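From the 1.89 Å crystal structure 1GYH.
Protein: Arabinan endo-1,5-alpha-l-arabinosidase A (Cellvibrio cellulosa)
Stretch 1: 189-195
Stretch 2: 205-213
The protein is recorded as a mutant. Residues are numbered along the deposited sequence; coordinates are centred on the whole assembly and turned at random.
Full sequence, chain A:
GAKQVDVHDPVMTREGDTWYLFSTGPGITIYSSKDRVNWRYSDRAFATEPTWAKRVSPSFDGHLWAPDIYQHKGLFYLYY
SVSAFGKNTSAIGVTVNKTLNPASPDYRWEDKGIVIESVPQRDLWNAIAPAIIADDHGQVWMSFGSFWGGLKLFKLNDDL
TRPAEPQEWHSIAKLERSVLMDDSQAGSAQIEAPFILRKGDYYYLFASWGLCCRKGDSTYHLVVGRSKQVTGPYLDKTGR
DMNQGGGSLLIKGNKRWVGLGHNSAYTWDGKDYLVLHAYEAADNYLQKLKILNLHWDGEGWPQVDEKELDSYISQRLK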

ATOM      1  N   ALA A 189      13.159  -2.720  13.176  1.00 12.47           N
ATOM      2  CA  ALA A 189      11.893  -1.987  13.120  1.00 12.40           C
ATOM      3  C   ALA A 189      10.980  -2.581  11.998  1.00 11.67           C
ATOM      4  O   ALA A 189      10.977  -2.104  10.865  1.00 11.55           O
ATOM      5  N   GLN A 190      10.247  -3.652  12.321  1.00 11.44           N
ATOM      6  CA  GLN A 190       9.445  -4.373  11.337  1.00 11.99           C
ATOM      7  C   GLN A 190       8.090  -3.672  11.214  1.00 12.23           C
ATOM      8  O   GLN A 190       7.090  -4.112  11.798  1.00 12.66           O
ATOM      9  N   ILE A 191       8.112  -2.556  10.486  1.00 13.20           N
ATOM     10  CA  ILE A 191       6.953  -1.727  10.207  1.00 13.26           C
ATOM     11  C   ILE A 191       7.022  -1.230   8.793  1.00 13.80           C
ATOM     12  O   ILE A 191       8.076  -0.743   8.354  1.00 13.98           O
ATOM     13  N   GLU A 192       5.925  -1.345   8.050  1.00 13.43           N
ATOM     14  CA  GLU A 192       5.884  -0.851   6.662  1.00 14.22           C
ATOM     15  C   GLU A 192       4.454  -0.628   6.145  1.00 14.61           C
ATOM     16  O   GLU A 192       3.475  -0.995   6.792  1.00 15.26           O
ATOM     17  N   ALA A 193       4.368  -0.088   4.941  1.00 15.73           N
ATOM     18  CA  ALA A 193       3.153  -0.078   4.129  1.00 15.46           C
ATOM     19  C   ALA A 193       2.021   0.761   4.776  1.00 15.28           C
ATOM     20  O   ALA A 193       0.940   0.245   5.016  1.00 14.52           O
ATOM     21  N   PRO A 194       2.240   2.046   4.964  1.00 15.32           N
ATOM     22  CA  PRO A 194       1.178   2.872   5.558  1.00 14.57           C
ATOM     23  C   PRO A 194      -0.024   2.980   4.620  1.00 15.62           C
ATOM     24  O   PRO A 194       0.108   2.981   3.386  1.00 14.21           O
ATOM     25  N   PHE A 195      -1.214   3.122   5.213  1.00 14.84           N
ATOM     26  CA  PHE A 195      -2.377   3.481   4.400  1.00 13.97           C
ATOM     27  C   PHE A 195      -3.298   4.323   5.266  1.00 13.79           C
ATOM     28  O   PHE A 195      -3.542   3.948   6.411  1.00 14.23           O
ATOM     29  N   LEU A 205      -4.613   5.592  10.357  1.00 13.36           N
ATOM     30  CA  LEU A 205      -3.357   5.081   9.759  1.00 12.91           C
ATOM     31  C   LEU A 205      -3.280   3.609  10.030  1.00 13.09           C
ATOM     32  O   LEU A 205      -3.197   3.182  11.202  1.00 13.76           O
ATOM     33  N   PHE A 206      -3.341   2.828   8.957  1.00 12.82           N
ATOM     34  CA  PHE A 206      -3.103   1.412   9.011  1.00 13.22           C
ATOM     35  C   PHE A 206      -1.607   1.139   8.657  1.00 13.71           C
ATOM     36  O   PHE A 206      -1.050   1.801   7.808  1.00 13.22           O
ATOM     37  N   ALA A 207      -1.020   0.141   9.294  1.00 13.65           N
ATOM     38  CA  ALA A 207       0.361  -0.260   9.040  1.00 13.50           C
ATOM     39  C   ALA A 207       0.522  -1.746   9.262  1.00 14.44           C
ATOM     40  O   ALA A 207      -0.223  -2.377  10.023  1.00 14.60           O
ATOM     41  N   SER A 208       1.512  -2.313   8.554  1.00 15.27           N
ATOM     42  CA  SER A 208       1.836  -3.723   8.656  1.00 14.80           C
ATOM     43  C   SER A 208       3.034  -3.889   9.596  1.00 14.10           C
ATOM     44  O   SER A 208       4.035  -3.211   9.442  1.00 14.02           O
ATOM     45  N   TRP A 209       2.910  -4.779  10.578  1.00 14.53           N
ATOM     46  CA  TRP A 209       3.983  -5.098  11.516  1.00 14.26           C
ATOM     47  C   TRP A 209       4.461  -6.525  11.254  1.00 14.71           C
ATOM     48  O   TRP A 209       3.692  -7.409  10.810  1.00 14.08           O
ATOM     49  N   GLY A 210       5.740  -6.761  11.519  1.00 14.70           N
ATOM     50  CA  GLY A 210       6.298  -8.102  11.479  1.00 14.53           C
ATOM     51  C   GLY A 210       6.855  -8.471  10.106  1.00 15.19           C
ATOM     52  O   GLY A 210       7.093  -7.574   9.270  1.00 15.90           O
ATOM     53  N   LEU A 211       7.015  -9.780   9.859  1.00 15.92           N
ATOM     54  CA  LEU A 211       7.670 -10.267   8.641  1.00 16.55           C
ATOM     55  C   LEU A 211       6.736 -10.984   7.665  1.00 17.65           C
ATOM     56  O   LEU A 211       6.125 -12.004   7.993  1.00 16.82           O
ATOM     57  N   CYS A 212       6.670 -10.438   6.456  1.00 19.10           N
ATOM     58  CA  CYS A 212       6.013 -11.069   5.315  1.00 21.87           C
ATOM     59  C   CYS A 212       6.906 -12.110   4.614  1.00 23.75           C
ATOM     60  O   CYS A 212       8.117 -12.282   4.931  1.00 23.24           O
ATOM     61  N   CYS A 213       6.280 -12.855   3.715  1.00 25.17           N
ATOM     62  CA  CYS A 213       7.007 -13.585   2.672  1.00 26.98           C
ATOM     63  C   CYS A 213       7.861 -14.745   3.221  1.00 27.03           C
ATOM     64  O   CYS A 213       8.863 -15.095   2.598  1.00 28.42           O
TER

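Residues 191-195 and 205-209 run antiparallel as neighbouring strands, so the side chains of their bridged residues are sorted by sheet face; Gln190, just before the first strand, is the one residue whose CA-to-CB bond points toward the other stretch. Two hydrogen-bonded pairs, Glu192 with Ser208 and Phe195 with Phe206, set the frame; between them the register slips by one residue in a bulge, where Ala193 has left-handed phi/psi of 65/62°.

On the face shared by Ile191 and Trp209, the isoleucine is extended (chi1 t, chi2 t), and its CG1 lies 3.9 Å from Trp209 CD1, at the edge of the indole near the ring plane. Trp209 chi1 is -86°, in the m range, and the end of its side chain comes nearer the first strand. Farther along, Pro194 CB meets Leu205 CD1 at 3.8 Å; Leu205 (chi1 t, chi2 p) starts sideways, but its end comes closer. Ile191, Pro194 and Leu205 are buried and packed against apolar neighbours, as suits their aliphatic side chains.

The other face carries Glu192, Ser208, Phe195 and Phe206. Phe195 adopts t and its end leads away, whereas Phe206 adopts m, with Phe195 O near the plane of its ring at the edge; the two rings therefore do not simply mirror each other across their pair. Ser208, also m, has a short side chain that fits beside Ala193: its OG is 4.2 Å from Ala193 CB. It donates to a water 2.7 Å from OG, and that water donates to Ala193 O at 2.9 Å, bridging the strands at the bulge.

The carboxylate of Glu192 (chi1 p, chi2 t) lies near the loop after Trp209, with OE2 4.5 Å from Cys212 SG. A second water, 3.1 Å from Glu192 OE2, accepts from Cys212 N at 3.3 Å. Just before the strand, Gln190 (chi1 m, chi2 t) extends its chain so that CD packs 3.5 Å from Leu211 CD2, both residues being partly exposed.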

ATOM      1  CB  ALA A 189      12.191  -0.532  12.889  1.00 11.31           C
ATOM      2  CB  GLN A 190       9.295  -5.856  11.725  1.00 12.85           C
ATOM      3  CG  GLN A 190      10.664  -6.591  11.953  1.00 11.85           C
ATOM      4  CD  GLN A 190      10.603  -7.979  12.522  1.00 14.77           C
ATOM      5  OE1 GLN A 190      11.674  -8.662  12.620  1.00 18.08           O
ATOM      6  NE2 GLN A 190       9.417  -8.446  12.874  1.00 14.75           N
ATOM      7  CB  ILE A 191       6.839  -0.493  11.200  1.00 13.36           C
ATOM      8  CG1 ILE A 191       5.588   0.333  10.861  1.00 12.60           C
ATOM      9  CG2 ILE A 191       8.110   0.431  11.216  1.00 15.33           C
ATOM     10  CD1 ILE A 191       5.312   1.479  11.800  1.00 14.78           C
ATOM     11  CB  GLU A 192       6.629  -1.830   5.696  1.00 14.02           C
ATOM     12  CG  GLU A 192       5.972  -3.190   5.503  1.00 14.08           C
ATOM     13  CD  GLU A 192       6.809  -4.178   4.698  1.00 17.60           C
ATOM     14  OE1 GLU A 192       7.987  -3.838   4.334  1.00 20.45           O
ATOM     15  OE2 GLU A 192       6.286  -5.309   4.437  1.00 18.96           O
ATOM     16  CB  ALA A 193       2.669  -1.500   3.853  1.00 16.10           C
ATOM     17  CB  PRO A 194       1.803   4.238   5.674  1.00 14.72           C
ATOM     18  CG  PRO A 194       2.823   4.285   4.534  1.00 15.87           C
ATOM     19  CD  PRO A 194       3.403   2.849   4.545  1.00 15.66           C
ATOM     20  CB  PHE A 195      -3.102   2.244   3.841  1.00 14.27           C
ATOM     21  CG  PHE A 195      -4.137   2.605   2.799  1.00 14.25           C
ATOM     22  CD1 PHE A 195      -5.424   3.030   3.177  1.00 15.21           C
ATOM     23  CD2 PHE A 195      -3.799   2.637   1.458  1.00 15.23           C
ATOM     24  CE1 PHE A 195      -6.357   3.414   2.215  1.00 13.28           C
ATOM     25  CE2 PHE A 195      -4.704   2.992   0.495  1.00 15.24           C
ATOM     26  CZ  PHE A 195      -6.008   3.381   0.863  1.00 14.79           C
ATOM     27  CB  LEU A 205      -2.136   5.799  10.352  1.00 13.51           C
ATOM     28  CG  LEU A 205      -0.749   5.197   9.985  1.00 12.82           C
ATOM     29  CD1 LEU A 205      -0.549   5.183   8.517  1.00 13.95           C
ATOM     30  CD2 LEU A 205       0.332   5.985  10.679  1.00 14.47           C
ATOM     31  CB  PHE A 206      -3.974   0.673   7.971  1.00 14.09           C
ATOM     32  CG  PHE A 206      -5.469   0.859   8.159  1.00 13.70           C
ATOM     33  CD1 PHE A 206      -6.194   0.004   8.953  1.00 13.44           C
ATOM     34  CD2 PHE A 206      -6.138   1.890   7.521  1.00 15.44           C
ATOM     35  CE1 PHE A 206      -7.563   0.199   9.150  1.00 16.26           C
ATOM     36  CE2 PHE A 206      -7.519   2.075   7.719  1.00 15.16           C
ATOM     37  CZ  PHE A 206      -8.215   1.218   8.501  1.00 14.94           C
ATOM     38  CB  ALA A 207       1.323   0.521   9.964  1.00 13.65           C
ATOM     39  CB  SER A 208       2.102  -4.288   7.253  1.00 16.10           C
ATOM     40  OG  SER A 208       0.929  -4.319   6.435  1.00 14.12           O
ATOM     41  CB  TRP A 209       3.500  -4.996  12.978  1.00 13.91           C
ATOM     42  CG  TRP A 209       3.552  -3.613  13.629  1.00 13.55           C
ATOM     43  CD1 TRP A 209       3.825  -2.403  13.031  1.00 13.20           C
ATOM     44  CD2 TRP A 209       3.264  -3.309  15.001  1.00 12.16           C
ATOM     45  NE1 TRP A 209       3.755  -1.389  13.961  1.00 12.71           N
ATOM     46  CE2 TRP A 209       3.427  -1.920  15.175  1.00 13.03           C
ATOM     47  CE3 TRP A 209       2.907  -4.079  16.112  1.00 13.95           C
ATOM     48  CZ2 TRP A 209       3.243  -1.290  16.408  1.00 12.86           C
ATOM     49  CZ3 TRP A 209       2.707  -3.444  17.349  1.00 14.46           C
ATOM     50  CH2 TRP A 209       2.882  -2.075  17.484  1.00 13.75           C
ATOM     51  CB  LEU A 211       8.823 -11.211   8.996  1.00 17.25           C
ATOM     52  CG  LEU A 211       9.937 -10.648   9.878  1.00 16.83           C
ATOM     53  CD1 LEU A 211      11.045 -11.698  10.094  1.00 20.36           C
ATOM     54  CD2 LEU A 211      10.519  -9.389   9.293  1.00 19.71           C
ATOM     55  CB  CYS A 212       5.650 -10.012   4.280  1.00 23.03           C
ATOM     56  SG  CYS A 212       7.011  -9.524   3.150  1.00 28.74           S
ATOM     57  CB  CYS A 213       7.919 -12.600   1.901  1.00 27.00           C
ATOM     58  SG  CYS A 213       7.381 -10.869   1.563  1.00 35.10           S
TER
HETATM   59  O   HOH W   1       7.736  -7.363   6.304  1.00 30.58           O
HETATM   60  O   HOH W   2      -0.473  -2.154   5.749  1.00 20.36           O